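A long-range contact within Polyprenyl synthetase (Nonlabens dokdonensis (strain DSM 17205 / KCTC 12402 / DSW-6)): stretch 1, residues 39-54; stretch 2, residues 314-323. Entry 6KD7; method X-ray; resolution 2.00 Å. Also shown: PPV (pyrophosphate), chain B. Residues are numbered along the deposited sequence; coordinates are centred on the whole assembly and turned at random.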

ATOM      1  N   GLY A  39      26.086 -19.884  17.682  1.00 46.85           N
ATOM      2  CA  GLY A  39      26.836 -18.877  18.458  1.00 48.78           C
ATOM      3  C   GLY A  39      27.364 -19.377  19.811  1.00 48.88           C
ATOM      4  O   GLY A  39      27.402 -20.603  20.076  1.00 45.77           O
ATOM      5  N   LYS A  40      27.731 -18.417  20.658  1.00 48.66           N
ATOM      6  CA  LYS A  40      28.582 -18.621  21.853  1.00 57.15           C
ATOM      7  C   LYS A  40      27.746 -19.103  23.044  1.00 42.87           C
ATOM      8  O   LYS A  40      28.356 -19.746  23.866  1.00 41.91           O
ATOM      9  CB  LYS A  40      29.384 -17.353  22.174  1.00 66.46           C
ATOM     10  CG  LYS A  40      30.749 -17.253  21.470  1.00 72.65           C
ATOM     11  CD  LYS A  40      31.542 -15.955  21.731  1.00 83.97           C
ATOM     12  CE  LYS A  40      31.371 -15.365  23.128  1.00 99.88           C
ATOM     13  NZ  LYS A  40      30.218 -14.425  23.242  1.00 99.63           N
ATOM     14  N   ARG A  41      26.427 -18.880  23.087  1.00 35.64           N
ATOM     15  CA  ARG A  41      25.544 -19.240  24.235  1.00 32.13           C
ATOM     16  C   ARG A  41      26.149 -18.738  25.542  1.00 31.60           C
ATOM     17  O   ARG A  41      26.156 -19.503  26.514  1.00 30.05           O
ATOM     18  CB  ARG A  41      25.440 -20.754  24.454  1.00 33.14           C
ATOM     19  CG  ARG A  41      25.186 -21.563  23.201  1.00 35.38           C
ATOM     20  CD  ARG A  41      23.802 -21.359  22.662  1.00 39.18           C
ATOM     21  NE  ARG A  41      23.608 -22.028  21.392  1.00 42.29           N
ATOM     22  CZ  ARG A  41      22.415 -22.281  20.863  1.00 44.03           C
ATOM     23  NH1 ARG A  41      21.298 -21.878  21.458  1.00 38.97           N
ATOM     24  NH2 ARG A  41      22.351 -22.913  19.717  1.00 41.27           N
ATOM     25  N   LEU A  42      26.728 -17.544  25.538  1.00 31.64           N
ATOM     26  CA  LEU A  42      27.348 -16.892  26.711  1.00 34.19           C
ATOM     27  C   LEU A  42      26.424 -17.029  27.921  1.00 35.22           C
ATOM     28  O   LEU A  42      26.915 -17.344  29.026  1.00 33.86           O
ATOM     29  CB  LEU A  42      27.586 -15.418  26.366  1.00 40.53           C
ATOM     30  CG  LEU A  42      27.782 -14.427  27.518  1.00 50.80           C
ATOM     31  CD1 LEU A  42      29.226 -14.472  27.997  1.00 58.67           C
ATOM     32  CD2 LEU A  42      27.424 -12.978  27.123  1.00 52.77           C
ATOM     33  N   ARG A  43      25.146 -16.685  27.791  1.00 34.02           N
ATOM     34  CA  ARG A  43      24.300 -16.493  29.004  1.00 32.12           C
ATOM     35  C   ARG A  43      24.116 -17.816  29.740  1.00 28.61           C
ATOM     36  O   ARG A  43      24.434 -17.934  30.908  1.00 26.69           O
ATOM     37  CB  ARG A  43      23.019 -15.777  28.590  1.00 36.70           C
ATOM     38  CG  ARG A  43      23.260 -14.313  28.246  1.00 35.70           C
ATOM     39  CD  ARG A  43      22.020 -13.738  27.605  1.00 36.17           C
ATOM     40  NE  ARG A  43      22.294 -12.384  27.193  1.00 31.51           N
ATOM     41  CZ  ARG A  43      22.985 -12.129  26.125  1.00 35.30           C
ATOM     42  NH1 ARG A  43      23.209 -10.898  25.769  1.00 34.08           N
ATOM     43  NH2 ARG A  43      23.438 -13.110  25.379  1.00 37.58           N
ATOM     44  N   PRO A  44      23.670 -18.902  29.097  1.00 28.85           N
ATOM     45  CA  PRO A  44      23.524 -20.160  29.811  1.00 30.73           C
ATOM     46  C   PRO A  44      24.850 -20.645  30.429  1.00 33.06           C
ATOM     47  O   PRO A  44      24.816 -21.175  31.483  1.00 31.54           O
ATOM     48  CB  PRO A  44      22.993 -21.128  28.751  1.00 31.18           C
ATOM     49  CG  PRO A  44      23.225 -20.439  27.435  1.00 29.25           C
ATOM     50  CD  PRO A  44      23.224 -18.959  27.725  1.00 27.77           C
ATOM     51  N   LEU A  45      25.973 -20.429  29.753  1.00 29.99           N
ATOM     52  CA  LEU A  45      27.300 -20.893  30.223  1.00 28.84           C
ATOM     53  C   LEU A  45      27.698 -20.102  31.449  1.00 26.23           C
ATOM     54  O   LEU A  45      28.366 -20.675  32.248  1.00 28.64           O
ATOM     55  CB  LEU A  45      28.364 -20.780  29.124  1.00 31.36           C
ATOM     56  CG  LEU A  45      28.082 -21.623  27.879  1.00 36.13           C
ATOM     57  CD1 LEU A  45      29.274 -21.664  26.965  1.00 39.03           C
ATOM     58  CD2 LEU A  45      27.654 -23.032  28.225  1.00 43.36           C
ATOM     59  N   LEU A  46      27.268 -18.866  31.627  1.00 23.81           N
ATOM     60  CA  LEU A  46      27.533 -18.134  32.891  1.00 28.09           C
ATOM     61  C   LEU A  46      26.883 -18.891  34.075  1.00 31.64           C
ATOM     62  O   LEU A  46      27.513 -18.939  35.156  1.00 29.52           O
ATOM     63  CB  LEU A  46      27.015 -16.698  32.804  1.00 30.52           C
ATOM     64  CG  LEU A  46      27.799 -15.759  31.883  1.00 34.36           C
ATOM     65  CD1 LEU A  46      27.066 -14.439  31.694  1.00 35.35           C
ATOM     66  CD2 LEU A  46      29.197 -15.505  32.398  1.00 37.39           C
ATOM     67  N   THR A  47      25.676 -19.434  33.883  1.00 29.91           N
ATOM     68  CA  THR A  47      24.893 -20.166  34.902  1.00 29.17           C
ATOM     69  C   THR A  47      25.718 -21.400  35.319  1.00 33.07           C
ATOM     70  O   THR A  47      25.985 -21.529  36.549  1.00 30.27           O
ATOM     71  CB  THR A  47      23.472 -20.467  34.397  1.00 28.40           C
ATOM     72  OG1 THR A  47      22.787 -19.219  34.216  1.00 27.57           O
ATOM     73  CG2 THR A  47      22.715 -21.335  35.379  1.00 29.82           C
ATOM     74  N   LEU A  48      26.164 -22.199  34.347  1.00 29.73           N
ATOM     75  CA  LEU A  48      26.976 -23.427  34.580  1.00 33.67           C
ATOM     76  C   LEU A  48      28.305 -23.066  35.260  1.00 33.77           C
ATOM     77  O   LEU A  48      28.673 -23.709  36.252  1.00 34.87           O
ATOM     78  CB  LEU A  48      27.218 -24.153  33.268  1.00 30.50           C
ATOM     79  CG  LEU A  48      25.975 -24.504  32.485  1.00 30.71           C
ATOM     80  CD1 LEU A  48      26.358 -25.213  31.201  1.00 31.82           C
ATOM     81  CD2 LEU A  48      25.012 -25.353  33.292  1.00 33.86           C
ATOM     82  N   MET A  49      28.973 -22.019  34.818  1.00 31.22           N
ATOM     83  CA  MET A  49      30.265 -21.626  35.399  1.00 33.38           C
ATOM     84  C   MET A  49      30.043 -21.255  36.865  1.00 36.87           C
ATOM     85  O   MET A  49      30.868 -21.659  37.702  1.00 31.06           O
ATOM     86  CB  MET A  49      30.881 -20.434  34.655  1.00 36.75           C
ATOM     87  CG  MET A  49      31.453 -20.794  33.267  1.00 39.06           C
ATOM     88  SD  MET A  49      31.668 -19.309  32.236  1.00 47.57           S
ATOM     89  CE  MET A  49      33.003 -18.553  33.142  1.00 44.84           C
ATOM     90  N   SER A  50      29.008 -20.464  37.156  1.00 32.25           N
ATOM     91  CA  SER A  50      28.671 -19.976  38.521  1.00 33.50           C
ATOM     92  C   SER A  50      28.435 -21.188  39.430  1.00 34.79           C
ATOM     93  O   SER A  50      29.014 -21.261  40.509  1.00 35.55           O
ATOM     94  CB  SER A  50      27.453 -19.110  38.506  1.00 35.52           C
ATOM     95  OG  SER A  50      27.306 -18.414  39.732  1.00 34.59           O
ATOM     96  N   ALA A  51      27.600 -22.103  38.977  1.00 29.97           N
ATOM     97  CA  ALA A  51      27.283 -23.341  39.675  1.00 34.75           C
ATOM     98  C   ALA A  51      28.613 -24.035  40.043  1.00 38.82           C
ATOM     99  O   ALA A  51      28.860 -24.182  41.227  1.00 33.25           O
ATOM    100  CB  ALA A  51      26.389 -24.185  38.818  1.00 32.90           C
ATOM    101  N   GLU A  52      29.457 -24.378  39.075  1.00 38.00           N
ATOM    102  CA  GLU A  52      30.718 -25.133  39.316  1.00 39.50           C
ATOM    103  C   GLU A  52      31.611 -24.399  40.330  1.00 41.76           C
ATOM    104  O   GLU A  52      31.942 -24.999  41.354  1.00 48.91           O
ATOM    105  CB  GLU A  52      31.453 -25.363  38.011  1.00 34.66           C
ATOM    106  CG  GLU A  52      30.796 -26.429  37.189  1.00 38.42           C
ATOM    107  CD  GLU A  52      31.574 -26.763  35.924  1.00 41.60           C
ATOM    108  OE1 GLU A  52      32.423 -25.918  35.507  1.00 36.33           O
ATOM    109  OE2 GLU A  52      31.313 -27.850  35.360  1.00 37.41           O
ATOM    110  N   MET A  53      31.924 -23.141  40.078  1.00 36.46           N
ATOM    111  CA  MET A  53      32.740 -22.298  40.962  1.00 37.82           C
ATOM    112  C   MET A  53      32.259 -22.367  42.405  1.00 39.19           C
ATOM    113  O   MET A  53      33.065 -22.040  43.269  1.00 39.00           O
ATOM    114  CB  MET A  53      32.640 -20.828  40.583  1.00 43.61           C
ATOM    115  CG  MET A  53      33.414 -20.483  39.338  1.00 59.21           C
ATOM    116  SD  MET A  53      33.065 -18.787  38.686  1.00 69.88           S
ATOM    117  CE  MET A  53      32.056 -18.076  39.993  1.00 39.99           C
ATOM    118  N   TYR A  54      30.972 -22.540  42.664  1.00 31.79           N
ATOM    119  CA  TYR A  54      30.449 -22.449  44.046  1.00 32.24           C
ATOM    120  C   TYR A  54      30.173 -23.862  44.587  1.00 32.20           C
ATOM    121  O   TYR A  54      29.690 -24.017  45.716  1.00 37.35           O
ATOM    122  CB  TYR A  54      29.200 -21.571  44.105  1.00 30.71           C
ATOM    123  CG  TYR A  54      29.439 -20.088  44.106  1.00 29.76           C
ATOM    124  CD1 TYR A  54      30.117 -19.448  45.119  1.00 26.65           C
ATOM    125  CD2 TYR A  54      28.910 -19.293  43.092  1.00 32.59           C
ATOM    126  CE1 TYR A  54      30.331 -18.071  45.103  1.00 29.10           C
ATOM    127  CE2 TYR A  54      29.078 -17.917  43.089  1.00 27.72           C
ATOM    128  CZ  TYR A  54      29.785 -17.295  44.085  1.00 30.29           C
ATOM    129  OH  TYR A  54      29.915 -15.940  44.031  1.00 30.48           O
ATOM    130  N   GLN A 314      40.219 -18.223  36.037  1.00 44.67           N
ATOM    131  CA  GLN A 314      39.403 -18.678  34.889  1.00 44.82           C
ATOM    132  C   GLN A 314      38.416 -17.550  34.542  1.00 46.83           C
ATOM    133  O   GLN A 314      38.355 -17.160  33.378  1.00 39.49           O
ATOM    134  CB  GLN A 314      38.756 -20.023  35.174  1.00 50.29           C
ATOM    135  CG  GLN A 314      39.747 -21.161  34.963  1.00 61.84           C
ATOM    136  CD  GLN A 314      39.286 -22.482  35.525  1.00 66.14           C
ATOM    137  OE1 GLN A 314      38.141 -22.894  35.331  1.00 58.03           O
ATOM    138  NE2 GLN A 314      40.192 -23.160  36.220  1.00 74.45           N
ATOM    139  N   LEU A 315      37.740 -16.986  35.536  1.00 41.55           N
ATOM    140  CA  LEU A 315      36.693 -15.966  35.319  1.00 44.00           C
ATOM    141  C   LEU A 315      37.364 -14.702  34.798  1.00 42.50           C
ATOM    142  O   LEU A 315      36.727 -14.005  34.012  1.00 35.39           O
ATOM    143  CB  LEU A 315      35.985 -15.668  36.633  1.00 43.94           C
ATOM    144  CG  LEU A 315      34.492 -15.410  36.555  1.00 45.52           C
ATOM    145  CD1 LEU A 315      33.789 -16.502  35.763  1.00 46.97           C
ATOM    146  CD2 LEU A 315      33.922 -15.314  37.976  1.00 45.14           C
ATOM    147  N   THR A 316      38.569 -14.396  35.280  1.00 39.83           N
ATOM    148  CA  THR A 316      39.277 -13.150  34.925  1.00 39.18           C
ATOM    149  C   THR A 316      39.657 -13.246  33.445  1.00 41.86           C
ATOM    150  O   THR A 316      39.436 -12.274  32.717  1.00 40.28           O
ATOM    151  CB  THR A 316      40.487 -12.871  35.816  1.00 33.34           C
ATOM    152  OG1 THR A 316      40.038 -12.472  37.104  1.00 33.94           O
ATOM    153  CG2 THR A 316      41.354 -11.745  35.289  1.00 31.87           C
ATOM    154  N   ASP A 317      40.149 -14.402  33.037  1.00 37.66           N
ATOM    155  CA  ASP A 317      40.539 -14.696  31.644  1.00 39.82           C
ATOM    156  C   ASP A 317      39.299 -14.690  30.765  1.00 41.28           C
ATOM    157  O   ASP A 317      39.409 -14.272  29.614  1.00 43.54           O
ATOM    158  CB  ASP A 317      41.211 -16.067  31.495  1.00 39.08           C
ATOM    159  CG  ASP A 317      42.634 -16.067  32.056  1.00 49.30           C
ATOM    160  OD1 ASP A 317      43.162 -14.925  32.345  1.00 41.97           O
ATOM    161  OD2 ASP A 317      43.206 -17.204  32.235  1.00 50.25           O
ATOM    162  N   PHE A 318      38.200 -15.268  31.226  1.00 36.92           N
ATOM    163  CA  PHE A 318      36.960 -15.335  30.414  1.00 37.60           C
ATOM    164  C   PHE A 318      36.463 -13.900  30.137  1.00 37.88           C
ATOM    165  O   PHE A 318      36.139 -13.590  29.015  1.00 42.23           O
ATOM    166  CB  PHE A 318      35.929 -16.208  31.102  1.00 37.20           C
ATOM    167  CG  PHE A 318      34.532 -15.976  30.609  1.00 35.60           C
ATOM    168  CD1 PHE A 318      33.759 -14.976  31.162  1.00 35.92           C
ATOM    169  CD2 PHE A 318      33.995 -16.774  29.619  1.00 38.48           C
ATOM    170  CE1 PHE A 318      32.465 -14.783  30.730  1.00 35.17           C
ATOM    171  CE2 PHE A 318      32.714 -16.544  29.160  1.00 39.27           C
ATOM    172  CZ  PHE A 318      31.958 -15.552  29.721  1.00 35.22           C
ATOM    173  N   SER A 319      36.524 -13.037  31.135  1.00 34.35           N
ATOM    174  CA  SER A 319      36.095 -11.633  31.079  1.00 37.96           C
ATOM    175  C   SER A 319      36.978 -10.893  30.077  1.00 45.75           C
ATOM    176  O   SER A 319      36.444 -10.123  29.268  1.00 43.08           O
ATOM    177  CB  SER A 319      36.144 -10.987  32.432  1.00 33.95           C
ATOM    178  OG  SER A 319      35.258 -11.636  33.321  1.00 35.02           O
ATOM    179  N   LEU A 320      38.287 -11.089  30.146  1.00 45.52           N
ATOM    180  CA  LEU A 320      39.208 -10.418  29.202  1.00 44.24           C
ATOM    181  C   LEU A 320      38.972 -10.986  27.786  1.00 40.99           C
ATOM    182  O   LEU A 320      38.759 -10.190  26.913  1.00 42.75           O
ATOM    183  CB  LEU A 320      40.644 -10.547  29.706  1.00 46.37           C
ATOM    184  CG  LEU A 320      40.954  -9.815  31.021  1.00 41.61           C
ATOM    185  CD1 LEU A 320      42.316 -10.237  31.559  1.00 45.53           C
ATOM    186  CD2 LEU A 320      40.906  -8.313  30.871  1.00 45.39           C
ATOM    187  N   GLN A 321      38.831 -12.289  27.629  1.00 38.28           N
ATOM    188  CA  GLN A 321      38.594 -12.835  26.274  1.00 43.88           C
ATOM    189  C   GLN A 321      37.285 -12.272  25.697  1.00 48.00           C
ATOM    190  O   GLN A 321      37.276 -11.949  24.518  1.00 47.43           O
ATOM    191  CB  GLN A 321      38.549 -14.358  26.345  1.00 49.08           C
ATOM    192  CG  GLN A 321      38.331 -15.020  24.996  1.00 67.87           C
ATOM    193  CD  GLN A 321      37.828 -16.438  25.112  1.00 86.14           C
ATOM    194  OE1 GLN A 321      38.471 -17.301  25.702  1.00 85.44           O
ATOM    195  NE2 GLN A 321      36.662 -16.691  24.537  1.00 96.01           N
ATOM    196  N   LEU A 322      36.244 -12.121  26.517  1.00 45.14           N
ATOM    197  CA  LEU A 322      34.898 -11.684  26.052  1.00 40.10           C
ATOM    198  C   LEU A 322      35.035 -10.277  25.468  1.00 39.74           C
ATOM    199  O   LEU A 322      34.429 -10.025  24.435  1.00 37.98           O
ATOM    200  CB  LEU A 322      33.904 -11.672  27.219  1.00 41.72           C
ATOM    201  CG  LEU A 322      32.458 -11.324  26.856  1.00 40.26           C
ATOM    202  CD1 LEU A 322      31.832 -12.391  25.970  1.00 38.71           C
ATOM    203  CD2 LEU A 322      31.625 -11.109  28.107  1.00 38.34           C
ATOM    204  N   MET A 323      35.896  -9.458  26.065  1.00 35.98           N
ATOM    205  CA  MET A 323      36.082  -8.026  25.717  1.00 38.30           C
ATOM    206  C   MET A 323      37.153  -7.869  24.632  1.00 42.75           C
ATOM    207  O   MET A 323      37.680  -6.775  24.486  1.00 43.98           O
ATOM    208  CB  MET A 323      36.493  -7.243  26.964  1.00 38.57           C
ATOM    209  CG  MET A 323      35.480  -6.213  27.406  1.00 48.01           C
ATOM    210  SD  MET A 323      33.781  -6.779  27.416  1.00 43.28           S
ATOM    211  CE  MET A 323      33.742  -7.719  28.935  1.00 57.38           C
TER
HETATM  212  O11 PPV B 401      24.703 -10.724  21.147  1.00 86.48           O
HETATM  213  P1  PPV B 401      24.724 -11.841  22.132  1.00 85.21           P
HETATM  214  O21 PPV B 401      24.458 -11.361  23.507  1.00 74.39           O
HETATM  215  O31 PPV B 401      25.988 -12.628  22.050  1.00 77.65           O
HETATM  216  OPP PPV B 401      23.478 -12.855  21.779  1.00 89.00           O
HETATM  217  P2  PPV B 401      23.137 -14.060  20.733  1.00 86.84           P
HETATM  218  O12 PPV B 401      22.845 -13.421  19.427  1.00113.34           O
HETATM  219  O22 PPV B 401      24.369 -14.913  20.669  1.00 84.96           O
HETATM  220  O32 PPV B 401      21.967 -14.821  21.253  1.00 74.13           O

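Two helices that share no hydrogen bond can still pack together through side chains alone, and this polyprenyl synthetase offers a clear example. Helices 42-54 and 314-322 run nearly antiparallel, at 163°, with axes no closer than 12.5 Å. Leucine, methionine and phenylalanine side chains span the gap; the contact as a whole buries 370 Å², most of it on these residues. L42, L46, M49, M53, L315, F318 and L322 are buried and apolar, so they pack without leaving a polar side-chain group unpaired.

F318 is the centre of the arrangement. Its CA-to-CB bond points toward the other helix, and with chi1 at t the ring extends among three residues of the first stretch. M49 covers one face: its CE lies 4.1 Å and its SD 4.4 Å from the centroid of the F318 ring. Methionine's unbranched chain suits this: chi1 m and chi2 t bring SD over the ring, and chi3 p folds CE over the same face. At the ring edge, L42 CD1 approaches F318 CZ at 3.4 Å. L46, whose CA-to-CB bond points sideways, still brings CD2 to 3.7 Å from F318 CE1.

L315, whose CA-to-CB bond points sideways, has an off-rotamer chi1 of -143° and packs against both methionines: its CD1 lies 3.4 Å from M49 CE and 3.8 Å from M53 SD, its CD2 3.6 Å from M53 SD. At the opposite end L322, whose CA-to-CB bond also points sideways, has chi1 t and chi2 p and places CD1 3.9 Å from L42 CD1. The exposed, poorly ordered K40 fringes this end, its NZ 3.8 Å from L322 CD1.

Some polar groups bond away from the seam: S319 OG donates to L315 O at 2.9 Å, and R43 NH1 to pyrophosphate O21 at 2.6 Å.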